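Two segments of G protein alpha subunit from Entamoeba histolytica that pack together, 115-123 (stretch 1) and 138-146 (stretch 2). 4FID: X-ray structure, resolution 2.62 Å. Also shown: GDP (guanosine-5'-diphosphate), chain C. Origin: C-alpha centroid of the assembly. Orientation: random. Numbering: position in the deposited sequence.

Stretch 1, residues 115-123: LPDCAKYLF
Stretch 2 138-146: EEDLIHNRT

The shortest polar link between the two stretches is the hydrogen bond from Tyr121 OH to Asp140 OD1, 2.5 Å long, with the carboxylate oxygen at the edge of the tyrosine ring, near its plane. Asp140 (chi1 m, -63°; chi2 -19°) leaves its CA sideways to stretch 1, yet the end of its side chain comes nearer and reaches the hydroxyl; the CA-to-CB bond of Tyr121 (chi1 t, 177°; chi2 95°) points toward stretch 2. A second, longer polar contact is the salt bridge between Asp117 OD1 and Arg145 NH2 at 3.5 Å, where opposite charges meet beside the nucleotide. Asp117 is chi1 m (-65°). Arg145 starts at chi1 m (-45°), then runs through chi2 -145° and chi3 102°, both between wells, and is poorly ordered. Its NE donates to GDP O3' at 3.2 Å, with that oxygen at the edge of the guanidinium, while the backbone of Pro116 and Asp117 lies over one face of the group.

The pairs lie on the following backbone. Stretch 1 enters as loop, Pro116 at phi/psi -50/141, and makes a type I turn from Pro116 to Ala119, closed by Ala119 N to Pro116 O at 3.2 Å; helix 119-123 follows, with Leu122 N bonded to Cys118 O at 2.9 Å. Stretch 2 is helical over 138-143, and Asn144 (-82/146) is the first residue to leave helical angles, leading into extended Arg145 (-80/122). The helix axes run roughly antiparallel, at 151°, and approach to 10.7 Å. The nearest CA atoms across the stretches are Cys118 CA and His143 CA, 5.6 Å apart.

Between the helices, the rings of Tyr121 and His143 form an offset stack, centroids 4.0 Å apart and planes only 6° from parallel, with Tyr121 CE1 3.5 Å from His143 ND1. His143 CB also sits over the tyrosine face in a CH-pi contact, 3.8 Å from the ring centroid. The imidazole (chi1 m, -74°; chi2 88°) is steadied by its own helix, ND1 donating to Glu139 O at 3.1 Å.

The remaining contacts are packing. Arg145 CD abuts the Pro116 CB corner of the ring at 3.0 Å, a tight carbon-carbon approach. Cys118 (chi1 p, 63°) turns its SG to Arg145 CG at 3.3 Å. Leu122 (m, t) brings CD1 to 4.1 Å from Asn144 OD1. Ala119, Leu141 and Glu138 point away. Together the stretches bury 459 Å².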

# COMPACT_ATOMS: atom_id res chain seq x y z
N LEU A 115 11.20 3.61 -7.19
CA LEU A 115 10.28 4.70 -7.47
C LEU A 115 8.97 4.52 -6.71
O LEU A 115 8.26 3.52 -6.89
CB LEU A 115 10.01 4.76 -8.97
CG LEU A 115 9.22 5.99 -9.42
CD1 LEU A 115 10.11 7.21 -9.33
CD2 LEU A 115 8.67 5.79 -10.83
N PRO A 116 8.63 5.48 -5.85
CA PRO A 116 7.36 5.40 -5.10
C PRO A 116 6.16 5.12 -6.03
O PRO A 116 6.11 5.63 -7.14
CB PRO A 116 7.24 6.80 -4.47
CG PRO A 116 8.67 7.30 -4.39
CD PRO A 116 9.35 6.74 -5.60
N ASP A 117 5.23 4.30 -5.57
CA ASP A 117 4.04 3.93 -6.36
C ASP A 117 3.23 5.13 -6.85
O ASP A 117 2.52 5.04 -7.85
CB ASP A 117 3.11 3.02 -5.53
CG ASP A 117 3.73 1.66 -5.18
OD1 ASP A 117 3.06 0.85 -4.50
OD2 ASP A 117 4.89 1.40 -5.57
N CYS A 118 3.33 6.25 -6.14
CA CYS A 118 2.45 7.38 -6.39
C CYS A 118 2.94 8.28 -7.53
O CYS A 118 2.30 9.29 -7.85
CB CYS A 118 2.29 8.20 -5.12
SG CYS A 118 3.85 8.91 -4.55
N ALA A 119 4.06 7.91 -8.16
CA ALA A 119 4.74 8.78 -9.11
C ALA A 119 3.85 9.23 -10.27
O ALA A 119 3.61 10.44 -10.44
CB ALA A 119 6.01 8.14 -9.64
N LYS A 120 3.36 8.27 -11.05
CA LYS A 120 2.48 8.55 -12.17
C LYS A 120 1.26 9.37 -11.76
O LYS A 120 0.89 10.33 -12.44
CB LYS A 120 2.03 7.26 -12.84
CG LYS A 120 0.93 7.44 -13.89
CD LYS A 120 0.81 6.19 -14.75
CE LYS A 120 -0.38 6.25 -15.70
NZ LYS A 120 -0.49 5.02 -16.54
N TYR A 121 0.64 9.02 -10.63
CA TYR A 121 -0.51 9.79 -10.16
C TYR A 121 -0.11 11.24 -9.95
O TYR A 121 -0.80 12.14 -10.40
CB TYR A 121 -1.12 9.20 -8.89
CG TYR A 121 -2.27 9.99 -8.30
CD1 TYR A 121 -3.59 9.66 -8.59
CD2 TYR A 121 -2.04 11.05 -7.41
CE1 TYR A 121 -4.66 10.38 -8.04
CE2 TYR A 121 -3.10 11.77 -6.85
CZ TYR A 121 -4.40 11.43 -7.17
OH TYR A 121 -5.47 12.12 -6.62
N LEU A 122 1.01 11.48 -9.27
CA LEU A 122 1.45 12.85 -9.04
C LEU A 122 1.62 13.62 -10.35
O LEU A 122 1.10 14.71 -10.48
CB LEU A 122 2.72 12.90 -8.17
CG LEU A 122 2.44 12.43 -6.73
CD1 LEU A 122 3.69 12.41 -5.79
CD2 LEU A 122 1.34 13.28 -6.16
N PHE A 123 2.31 13.04 -11.32
CA PHE A 123 2.51 13.68 -12.62
C PHE A 123 1.20 13.99 -13.35
O PHE A 123 1.01 15.09 -13.86
CB PHE A 123 3.43 12.81 -13.49
CG PHE A 123 4.75 12.50 -12.82
CD1 PHE A 123 5.26 13.36 -11.84
CD2 PHE A 123 5.47 11.36 -13.15
CE1 PHE A 123 6.46 13.07 -11.21
CE2 PHE A 123 6.67 11.07 -12.52
CZ PHE A 123 7.17 11.93 -11.55
N GLU A 138 -9.19 13.97 -0.75
CA GLU A 138 -9.09 12.64 -0.14
C GLU A 138 -8.43 11.66 -1.08
O GLU A 138 -7.74 10.73 -0.64
CB GLU A 138 -10.46 12.13 0.28
CG GLU A 138 -11.07 12.93 1.44
CD GLU A 138 -12.40 12.38 1.91
OE1 GLU A 138 -12.67 12.44 3.12
OE2 GLU A 138 -13.17 11.87 1.07
N GLU A 139 -8.59 11.88 -2.39
CA GLU A 139 -7.99 10.95 -3.35
C GLU A 139 -6.45 11.12 -3.36
O GLU A 139 -5.70 10.15 -3.40
CB GLU A 139 -8.65 11.10 -4.73
CG GLU A 139 -8.42 9.95 -5.71
CD GLU A 139 -9.02 8.64 -5.22
OE1 GLU A 139 -10.20 8.64 -4.79
OE2 GLU A 139 -8.33 7.59 -5.28
N ASP A 140 -5.98 12.36 -3.27
CA ASP A 140 -4.55 12.60 -3.12
C ASP A 140 -4.01 11.86 -1.90
O ASP A 140 -2.96 11.25 -1.97
CB ASP A 140 -4.26 14.11 -3.02
CG ASP A 140 -4.66 14.88 -4.28
OD1 ASP A 140 -4.82 14.22 -5.33
OD2 ASP A 140 -4.82 16.13 -4.23
N LEU A 141 -4.72 11.93 -0.78
CA LEU A 141 -4.24 11.29 0.44
C LEU A 141 -4.15 9.77 0.28
O LEU A 141 -3.28 9.14 0.89
CB LEU A 141 -5.13 11.63 1.64
CG LEU A 141 -4.77 12.77 2.59
CD1 LEU A 141 -4.42 14.05 1.83
CD2 LEU A 141 -5.92 13.01 3.59
N ILE A 142 -5.07 9.19 -0.50
CA ILE A 142 -5.06 7.77 -0.78
C ILE A 142 -3.78 7.39 -1.52
O ILE A 142 -3.15 6.37 -1.20
CB ILE A 142 -6.26 7.32 -1.66
CG1 ILE A 142 -7.58 7.38 -0.87
CG2 ILE A 142 -5.99 5.93 -2.30
CD1 ILE A 142 -7.56 6.55 0.37
N HIS A 143 -3.40 8.21 -2.49
CA HIS A 143 -2.29 7.87 -3.38
C HIS A 143 -0.93 8.32 -2.89
O HIS A 143 0.10 7.85 -3.38
CB HIS A 143 -2.52 8.43 -4.78
CG HIS A 143 -3.56 7.70 -5.55
ND1 HIS A 143 -4.90 8.02 -5.49
CD2 HIS A 143 -3.46 6.66 -6.41
CE1 HIS A 143 -5.58 7.21 -6.27
NE2 HIS A 143 -4.73 6.38 -6.85
N ASN A 144 -0.91 9.24 -1.95
CA ASN A 144 0.38 9.76 -1.54
C ASN A 144 1.08 8.87 -0.53
O ASN A 144 0.45 8.24 0.32
CB ASN A 144 0.29 11.17 -1.01
CG ASN A 144 1.64 11.83 -0.93
OD1 ASN A 144 2.36 11.87 -1.93
ND2 ASN A 144 2.01 12.34 0.26
N ARG A 145 2.40 8.84 -0.62
CA ARG A 145 3.20 8.08 0.32
C ARG A 145 3.39 8.84 1.63
O ARG A 145 3.87 9.97 1.64
CB ARG A 145 4.54 7.74 -0.34
CG ARG A 145 4.38 7.25 -1.78
CD ARG A 145 5.40 6.18 -2.14
NE ARG A 145 4.85 4.82 -2.12
CZ ARG A 145 5.60 3.72 -2.19
NH1 ARG A 145 6.92 3.82 -2.28
NH2 ARG A 145 5.03 2.52 -2.16
N THR A 146 2.97 8.22 2.74
CA THR A 146 3.32 8.75 4.07
C THR A 146 3.87 7.64 4.96
O THR A 146 3.52 6.47 4.80
CB THR A 146 2.13 9.42 4.79
OG1 THR A 146 0.99 8.55 4.78
CG2 THR A 146 1.77 10.74 4.14
PB GDP C . 2.26 1.31 5.30
O1B GDP C . 2.08 2.62 6.02
O2B GDP C . 3.66 0.80 5.55
O3B GDP C . 1.26 0.34 5.87
O3A GDP C . 2.05 1.45 3.69
PA GDP C . 1.36 2.72 2.95
O1A GDP C . -0.15 2.70 3.10
O2A GDP C . 1.91 4.03 3.47
O5' GDP C . 1.79 2.55 1.40
C5' GDP C . 2.51 3.59 0.74
C4' GDP C . 2.18 3.68 -0.76
O4' GDP C . 1.62 2.47 -1.28
C3' GDP C . 1.20 4.81 -1.07
O3' GDP C . 1.78 5.70 -2.05
C2' GDP C . -0.04 4.11 -1.61
O2' GDP C . -0.71 4.91 -2.60
C1' GDP C . 0.52 2.79 -2.14
N9 GDP C . -0.49 1.70 -2.21
C8 GDP C . -1.07 1.04 -1.18
N7 GDP C . -1.95 0.10 -1.64
C5 GDP C . -1.94 0.15 -2.98
C6 GDP C . -2.63 -0.54 -4.10
O6 GDP C . -3.45 -1.45 -3.89
N1 GDP C . -2.34 -0.17 -5.35
C2 GDP C . -1.44 0.79 -5.63
N2 GDP C . -1.20 1.10 -6.92
N3 GDP C . -0.77 1.47 -4.66
C4 GDP C . -0.98 1.20 -3.35